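Local coordinates for coiled-coil quantitatively-enriched protein 1 (Schizosaccharomyces pombe, PDB 7CUJ) that links telomeres to the meiotic centrosome as a molecular adaptor and is required for telomere length regulation and chromosome segregation, at residues F123-N128 / K168-A173; E218-C223 / V237-T242; A290-N295 / S301-P306. One frame throughout, in Å; residues are numbered along the deposited sequence.

Interaction 1. Residues F123-N128 / K168-A173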
# COMPACT_ATOMS: atom_id res chain seq x y z
N PHE A 123 -6.38 34.96 -23.24
CA PHE A 123 -5.74 34.72 -21.95
C PHE A 123 -5.77 33.22 -21.66
O PHE A 123 -6.84 32.63 -21.63
CB PHE A 123 -6.49 35.45 -20.84
CG PHE A 123 -5.95 36.80 -20.47
CD1 PHE A 123 -4.92 36.92 -19.54
CD2 PHE A 123 -6.45 37.96 -21.05
CE1 PHE A 123 -4.42 38.17 -19.19
CE2 PHE A 123 -5.95 39.20 -20.71
CZ PHE A 123 -4.93 39.31 -19.78
N LEU A 124 -4.59 32.63 -21.47
CA LEU A 124 -4.49 31.23 -21.09
C LEU A 124 -3.91 31.12 -19.68
O LEU A 124 -2.85 31.68 -19.39
CB LEU A 124 -3.64 30.47 -22.12
CG LEU A 124 -3.51 28.96 -21.87
CD1 LEU A 124 -3.64 28.18 -23.17
CD2 LEU A 124 -2.20 28.63 -21.17
N PHE A 125 -4.62 30.40 -18.82
CA PHE A 125 -4.17 30.13 -17.46
C PHE A 125 -3.63 28.71 -17.37
O PHE A 125 -4.22 27.77 -17.89
CB PHE A 125 -5.30 30.38 -16.46
CG PHE A 125 -5.56 31.84 -16.16
CD1 PHE A 125 -6.38 32.59 -16.97
CD2 PHE A 125 -4.96 32.45 -15.07
CE1 PHE A 125 -6.61 33.94 -16.70
CE2 PHE A 125 -5.19 33.79 -14.79
CZ PHE A 125 -6.01 34.53 -15.61
N ILE A 126 -2.48 28.58 -16.69
CA ILE A 126 -1.81 27.30 -16.51
C ILE A 126 -1.15 27.29 -15.14
O ILE A 126 -0.55 28.29 -14.73
CB ILE A 126 -0.81 27.04 -17.67
CG1 ILE A 126 -0.25 25.62 -17.65
CG2 ILE A 126 0.28 28.10 -17.71
CD1 ILE A 126 0.45 25.22 -18.94
N SER A 127 -1.28 26.17 -14.42
CA SER A 127 -0.89 26.12 -13.01
C SER A 127 0.48 25.48 -12.85
O SER A 127 0.67 24.64 -11.97
CB SER A 127 -1.95 25.43 -12.18
OG SER A 127 -2.08 24.07 -12.58
N ASN A 128 1.44 25.91 -13.68
CA ASN A 128 2.79 25.36 -13.68
C ASN A 128 3.73 26.31 -14.42
O ASN A 128 3.49 26.64 -15.58
CB ASN A 128 2.82 23.96 -14.31
CG ASN A 128 4.14 23.26 -14.07
OD1 ASN A 128 5.06 23.35 -14.88
ND2 ASN A 128 4.25 22.57 -12.94
N LYS A 168 -0.76 31.41 -10.44
CA LYS A 168 -0.30 32.09 -9.24
C LYS A 168 -0.42 33.61 -9.41
O LYS A 168 -0.71 34.32 -8.45
CB LYS A 168 1.15 31.68 -8.93
CG LYS A 168 1.75 32.29 -7.67
CD LYS A 168 3.20 31.93 -7.45
CE LYS A 168 3.86 32.77 -6.37
NZ LYS A 168 5.21 32.28 -6.04
N LYS A 169 -0.20 34.09 -10.65
CA LYS A 169 -0.16 35.51 -10.94
C LYS A 169 -1.53 36.00 -11.43
O LYS A 169 -1.61 37.03 -12.10
CB LYS A 169 0.93 35.81 -11.97
CG LYS A 169 2.36 35.63 -11.47
CD LYS A 169 3.37 36.50 -12.19
CE LYS A 169 4.70 36.56 -11.48
NZ LYS A 169 5.58 37.62 -12.04
N ALA A 170 -2.59 35.28 -11.07
CA ALA A 170 -3.95 35.61 -11.46
C ALA A 170 -4.42 36.91 -10.80
O ALA A 170 -5.10 37.70 -11.45
CB ALA A 170 -4.89 34.47 -11.15
N PRO A 171 -4.10 37.18 -9.51
CA PRO A 171 -4.53 38.41 -8.83
C PRO A 171 -4.33 39.72 -9.60
O PRO A 171 -5.03 40.70 -9.33
CB PRO A 171 -3.72 38.44 -7.52
CG PRO A 171 -2.71 37.31 -7.65
CD PRO A 171 -3.34 36.31 -8.60
N SER A 172 -3.40 39.72 -10.56
CA SER A 172 -3.10 40.90 -11.36
C SER A 172 -4.00 40.97 -12.59
O SER A 172 -4.44 42.06 -12.98
CB SER A 172 -1.64 40.97 -11.72
OG SER A 172 -1.19 39.73 -12.25
N ALA A 173 -4.27 39.81 -13.20
CA ALA A 173 -4.95 39.73 -14.49
C ALA A 173 -6.43 40.08 -14.37
O ALA A 173 -7.03 40.53 -15.34
CB ALA A 173 -4.75 38.35 -15.08
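In the parallel alpha/beta sheet of this domain, F123 and F125 of strand 121-126 meet A170 and A173 of a short, weakly bonded helix, 170-173, lying on the connection between strands 162-166 and 184-188. Those two strands flank strand 121-126, so the beta-alpha-beta crossover that joins them has to pass over it, and the helix is part of that passage. F125 carries CG anti to its carbonyl carbon (chi1 -77°), which sends the ring from the strand to the helix. Its CE2 comes to 3.7 Å from A170 CB, and A170 CA lies in the ring plane, 4.0 Å from CE2, so that edge of the ring abuts A170. A173 CB reaches both phenylalanines, 4.1 Å from F125 CZ and 4.1 Å from F123 CE1, its methyl touching both rings at once. Alanine suits both helix positions, since a bare methyl lets the helix backbone lie close to two large rings. S172 OG donates to K169 O at 2.7 Å, with a C=O...donor angle of 148° and the donor tilted 28° from the carbonyl plane; W149 NE1 bonds to the same OG. Beyond the contact, F123 stacks on W163 and meets W149 edge-to-face, while V197 of helix 191-200 touches both F125 and A170. Four buried residues thus meet through carbon alone, with no hydrogen bond crossing the contact: its hold probably comes from excluding water and from complementary shape, while the strand's directional bonds run to its neighbouring strands, as in F125 with I187 and L124 with W163.

Interaction 2. Residues E218-C223 / V237-T242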
# COMPACT_ATOMS: atom_id res chain seq x y z
N GLU A 218 -9.45 15.74 -14.05
CA GLU A 218 -10.07 16.96 -14.52
C GLU A 218 -11.53 16.67 -14.88
O GLU A 218 -12.42 17.42 -14.51
CB GLU A 218 -9.33 17.51 -15.74
CG GLU A 218 -7.86 17.81 -15.50
CD GLU A 218 -7.21 18.62 -16.61
OE1 GLU A 218 -7.28 18.20 -17.79
OE2 GLU A 218 -6.64 19.69 -16.30
N HIS A 219 -11.74 15.56 -15.60
CA HIS A 219 -13.06 15.08 -15.96
C HIS A 219 -13.89 14.81 -14.71
O HIS A 219 -15.06 15.17 -14.66
CB HIS A 219 -12.93 13.83 -16.85
CG HIS A 219 -14.18 13.47 -17.59
ND1 HIS A 219 -14.18 12.54 -18.61
CD2 HIS A 219 -15.45 13.92 -17.48
CE1 HIS A 219 -15.40 12.42 -19.09
NE2 HIS A 219 -16.19 13.25 -18.41
N ALA A 220 -13.26 14.17 -13.71
CA ALA A 220 -13.93 13.79 -12.48
C ALA A 220 -14.34 15.03 -11.68
O ALA A 220 -15.46 15.10 -11.18
CB ALA A 220 -13.05 12.87 -11.67
N ILE A 221 -13.42 16.00 -11.56
CA ILE A 221 -13.70 17.25 -10.88
C ILE A 221 -14.89 17.95 -11.56
O ILE A 221 -15.76 18.49 -10.88
CB ILE A 221 -12.44 18.14 -10.81
CG1 ILE A 221 -11.43 17.58 -9.80
CG2 ILE A 221 -12.81 19.58 -10.49
CD1 ILE A 221 -10.01 18.07 -9.99
N LYS A 222 -14.92 17.90 -12.90
CA LYS A 222 -15.99 18.50 -13.68
C LYS A 222 -17.34 17.92 -13.28
O LYS A 222 -18.29 18.67 -13.08
CB LYS A 222 -15.67 18.42 -15.18
CG LYS A 222 -16.83 18.08 -16.12
CD LYS A 222 -17.82 19.20 -16.33
CE LYS A 222 -19.19 18.69 -16.75
NZ LYS A 222 -20.18 19.79 -16.86
N CYS A 223 -17.41 16.59 -13.14
CA CYS A 223 -18.67 15.88 -12.95
C CYS A 223 -19.19 16.01 -11.52
O CYS A 223 -20.35 15.73 -11.26
CB CYS A 223 -18.55 14.41 -13.32
SG CYS A 223 -18.34 14.12 -15.10
N VAL A 237 -11.72 10.71 -6.53
CA VAL A 237 -10.67 9.71 -6.39
C VAL A 237 -11.20 8.37 -6.88
O VAL A 237 -10.52 7.68 -7.65
CB VAL A 237 -10.14 9.62 -4.94
CG1 VAL A 237 -9.24 8.40 -4.75
CG2 VAL A 237 -9.41 10.89 -4.52
N GLY A 238 -12.41 8.02 -6.42
CA GLY A 238 -13.04 6.75 -6.76
C GLY A 238 -13.19 6.57 -8.27
O GLY A 238 -12.84 5.52 -8.81
N VAL A 239 -13.69 7.62 -8.94
CA VAL A 239 -13.96 7.59 -10.37
C VAL A 239 -12.64 7.40 -11.12
O VAL A 239 -12.53 6.54 -11.99
CB VAL A 239 -14.72 8.85 -10.83
CG1 VAL A 239 -14.73 9.01 -12.35
CG2 VAL A 239 -16.14 8.88 -10.29
N VAL A 240 -11.64 8.21 -10.75
CA VAL A 240 -10.33 8.15 -11.37
C VAL A 240 -9.72 6.77 -11.14
O VAL A 240 -9.20 6.17 -12.07
CB VAL A 240 -9.42 9.30 -10.87
CG1 VAL A 240 -7.94 8.97 -10.97
CG2 VAL A 240 -9.72 10.60 -11.60
N ALA A 241 -9.82 6.27 -9.90
CA ALA A 241 -9.33 4.94 -9.56
C ALA A 241 -9.97 3.89 -10.47
O ALA A 241 -9.27 3.04 -11.02
CB ALA A 241 -9.54 4.64 -8.10
N THR A 242 -11.30 3.94 -10.62
CA THR A 242 -12.01 2.96 -11.42
C THR A 242 -11.56 3.04 -12.88
O THR A 242 -11.23 2.02 -13.48
CB THR A 242 -13.53 3.10 -11.29
OG1 THR A 242 -13.88 2.88 -9.92
CG2 THR A 242 -14.29 2.12 -12.16
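Two helical segments pass each other at a steep inclination and draw closest at A220 and V239, whose CA atoms are 6.5 Å apart. They belong to helices 217-223 and 232-243, consecutive helices in the all-helical part of the chain that follows the last strand of the parallel alpha/beta sheet. Regular helical bonds run through each segment, as in A241 N to V237 O at 2.7 Å and K222 N to E218 O at 3.0 Å. A220 points toward the other helix, and its lone methyl is what makes so near an approach possible. V239 and V240, adjacent in sequence, receive it together; their branched side chains, rigid close to the backbone, suit a place where little room is left for a flexible arm. V239 CG1 lies 4.3 Å from A220 CB. V240 also touches F56 of helix 47-65 and M26 of helix 20-32, so the pair is set within a larger helical core. Elsewhere on helix 217-223, E218, which points away from this contact, forms a salt bridge with K103 and also accepts from the backbone of I191 and H213, while the contact with V239 and V240 is apolar. Further along helix 232-243, T242 OG1 is hydrogen-bonded to the chain of another protein, placing this helix near an interface of the assembly. In V240, CG2 stands anti to the carbonyl carbon and beside the backbone N, and it is this branch that reaches A220 CB, at 4.0 Å.

Interaction 3. Residues A290-N295 / S301-P306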
# COMPACT_ATOMS: atom_id res chain seq x y z
N ALA A 290 -12.04 26.84 -33.78
CA ALA A 290 -11.54 27.99 -34.50
C ALA A 290 -12.66 28.58 -35.36
O ALA A 290 -13.00 29.75 -35.22
CB ALA A 290 -10.34 27.61 -35.34
N THR A 291 -13.24 27.73 -36.22
CA THR A 291 -14.37 28.07 -37.05
C THR A 291 -15.44 28.76 -36.21
O THR A 291 -16.01 29.77 -36.61
CB THR A 291 -14.93 26.83 -37.76
OG1 THR A 291 -13.85 26.22 -38.47
CG2 THR A 291 -16.07 27.13 -38.71
N TRP A 292 -15.68 28.20 -35.01
CA TRP A 292 -16.71 28.69 -34.11
C TRP A 292 -16.38 30.11 -33.63
O TRP A 292 -17.28 30.95 -33.55
CB TRP A 292 -16.90 27.73 -32.94
CG TRP A 292 -17.94 28.20 -31.97
CD1 TRP A 292 -19.29 28.15 -32.13
CD2 TRP A 292 -17.70 28.80 -30.69
NE1 TRP A 292 -19.92 28.68 -31.04
CE2 TRP A 292 -18.97 29.09 -30.13
CE3 TRP A 292 -16.56 29.13 -29.95
CZ2 TRP A 292 -19.12 29.68 -28.88
CZ3 TRP A 292 -16.70 29.72 -28.71
CH2 TRP A 292 -17.97 29.99 -28.19
N LEU A 293 -15.11 30.35 -33.30
CA LEU A 293 -14.66 31.64 -32.78
C LEU A 293 -14.74 32.71 -33.87
O LEU A 293 -15.01 33.88 -33.57
CB LEU A 293 -13.23 31.50 -32.25
CG LEU A 293 -13.08 30.83 -30.88
CD1 LEU A 293 -11.64 30.42 -30.65
CD2 LEU A 293 -13.56 31.75 -29.77
N LYS A 294 -14.48 32.31 -35.12
CA LYS A 294 -14.51 33.20 -36.27
C LYS A 294 -15.92 33.74 -36.49
O LYS A 294 -16.08 34.86 -36.97
CB LYS A 294 -14.06 32.46 -37.54
CG LYS A 294 -12.58 32.12 -37.62
CD LYS A 294 -12.27 31.24 -38.81
CE LYS A 294 -10.83 30.80 -38.88
NZ LYS A 294 -10.62 29.81 -39.96
N ASN A 295 -16.93 32.93 -36.12
CA ASN A 295 -18.32 33.22 -36.40
C ASN A 295 -19.02 33.75 -35.14
O ASN A 295 -20.15 33.38 -34.85
CB ASN A 295 -19.05 32.01 -36.99
CG ASN A 295 -18.35 31.37 -38.17
OD1 ASN A 295 -17.36 31.89 -38.67
ND2 ASN A 295 -18.87 30.24 -38.62
N SER A 301 -24.49 27.55 -31.39
CA SER A 301 -23.91 26.74 -32.45
C SER A 301 -22.56 26.16 -32.02
O SER A 301 -21.75 25.78 -32.87
CB SER A 301 -23.84 27.48 -33.76
OG SER A 301 -22.84 28.49 -33.72
N TRP A 302 -22.35 26.08 -30.70
CA TRP A 302 -21.22 25.39 -30.10
C TRP A 302 -21.15 23.96 -30.63
O TRP A 302 -22.10 23.20 -30.48
CB TRP A 302 -21.36 25.42 -28.57
CG TRP A 302 -20.35 24.62 -27.82
CD1 TRP A 302 -20.57 23.49 -27.09
CD2 TRP A 302 -18.94 24.90 -27.71
NE1 TRP A 302 -19.40 23.05 -26.54
CE2 TRP A 302 -18.38 23.89 -26.90
CE3 TRP A 302 -18.10 25.90 -28.22
CZ2 TRP A 302 -17.02 23.85 -26.58
CZ3 TRP A 302 -16.75 25.86 -27.91
CH2 TRP A 302 -16.23 24.85 -27.10
N PRO A 303 -20.04 23.55 -31.30
CA PRO A 303 -20.01 22.29 -32.04
C PRO A 303 -19.57 21.03 -31.29
O PRO A 303 -19.63 19.94 -31.85
CB PRO A 303 -18.98 22.63 -33.14
CG PRO A 303 -17.98 23.52 -32.43
CD PRO A 303 -18.78 24.31 -31.41
N LEU A 304 -19.15 21.18 -30.03
CA LEU A 304 -18.58 20.06 -29.29
C LEU A 304 -19.65 19.41 -28.41
O LEU A 304 -20.45 20.10 -27.79
CB LEU A 304 -17.40 20.54 -28.45
CG LEU A 304 -16.19 21.08 -29.21
CD1 LEU A 304 -15.00 21.27 -28.28
CD2 LEU A 304 -15.80 20.17 -30.37
N PRO A 305 -19.68 18.06 -28.31
CA PRO A 305 -20.53 17.40 -27.32
C PRO A 305 -19.95 17.70 -25.94
O PRO A 305 -18.75 17.93 -25.82
CB PRO A 305 -20.39 15.91 -27.65
CG PRO A 305 -19.03 15.81 -28.32
CD PRO A 305 -18.87 17.10 -29.09
N PRO A 306 -20.77 17.73 -24.87
CA PRO A 306 -20.25 17.98 -23.53
C PRO A 306 -19.51 16.74 -23.06
O PRO A 306 -19.62 15.68 -23.67
CB PRO A 306 -21.53 18.21 -22.72
CG PRO A 306 -22.57 17.37 -23.42
CD PRO A 306 -22.22 17.48 -24.88
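W302 lays the edge of its indole over one face of W292, forming a T-shaped (edge-to-face) pair. The six-membered rings have centroids 5.0 Å apart and planes at 81°, and W302 CE3 stands 3.7 Å above the W292 plane, over its centre. The faced ring stands out from helix 275-294 because its CG is anti to the backbone N (chi1 179°), which carries the indole across to the returning loop. P303 lies on the same side of the ring plane: its CD lies 4.3 Å from the centroid of the W292 five-membered ring, 28° off the normal, an off-centre CH-pi contact. Proline suits this spot, its CD hydrogens being made somewhat positive by the neighbouring nitrogen. S301 adds its backbone, with O 3.5 Å from W292 CD1. The indole N-H is used elsewhere, W292 NE1 bonding to N298 O in the connecting loop. L12 of strand 11-16, an outermost strand of the sheet within this chain, touches both tryptophans. Replacing W292 by an alanine here would probably leave the W302 edge without the face it meets, P303 CD without its CH-pi partner, and N298 O without its indole donor. With one hydrogen bond to the connecting loop contributing, the segment 301-306 is probably held back against the helix mainly by ring packing, with a modest electrostatic part.

In the fold
Along the chain the three contacts come in series, interaction 1 first and interaction 3 last, with centres 24 to 26 Å apart and no direct touch. Interaction 1 lies against an inner strand of the parallel sheet, interaction 2 in the helices following its last strand, on the opposite side of the chain's centre, and interaction 3 beside the outermost strand 11-16. The region 190-200 bridges the first two: D190 bonds to S127 and touches E218, whose OE2 accepts from the backbone N of I191, while V197 packs on F125. Helices 232-243 and 275-294, successive in the chain, carry interactions 2 and 3. Sheet, helical core and the loop after helix 275-294 are consistent with one compact domain within the longer protein.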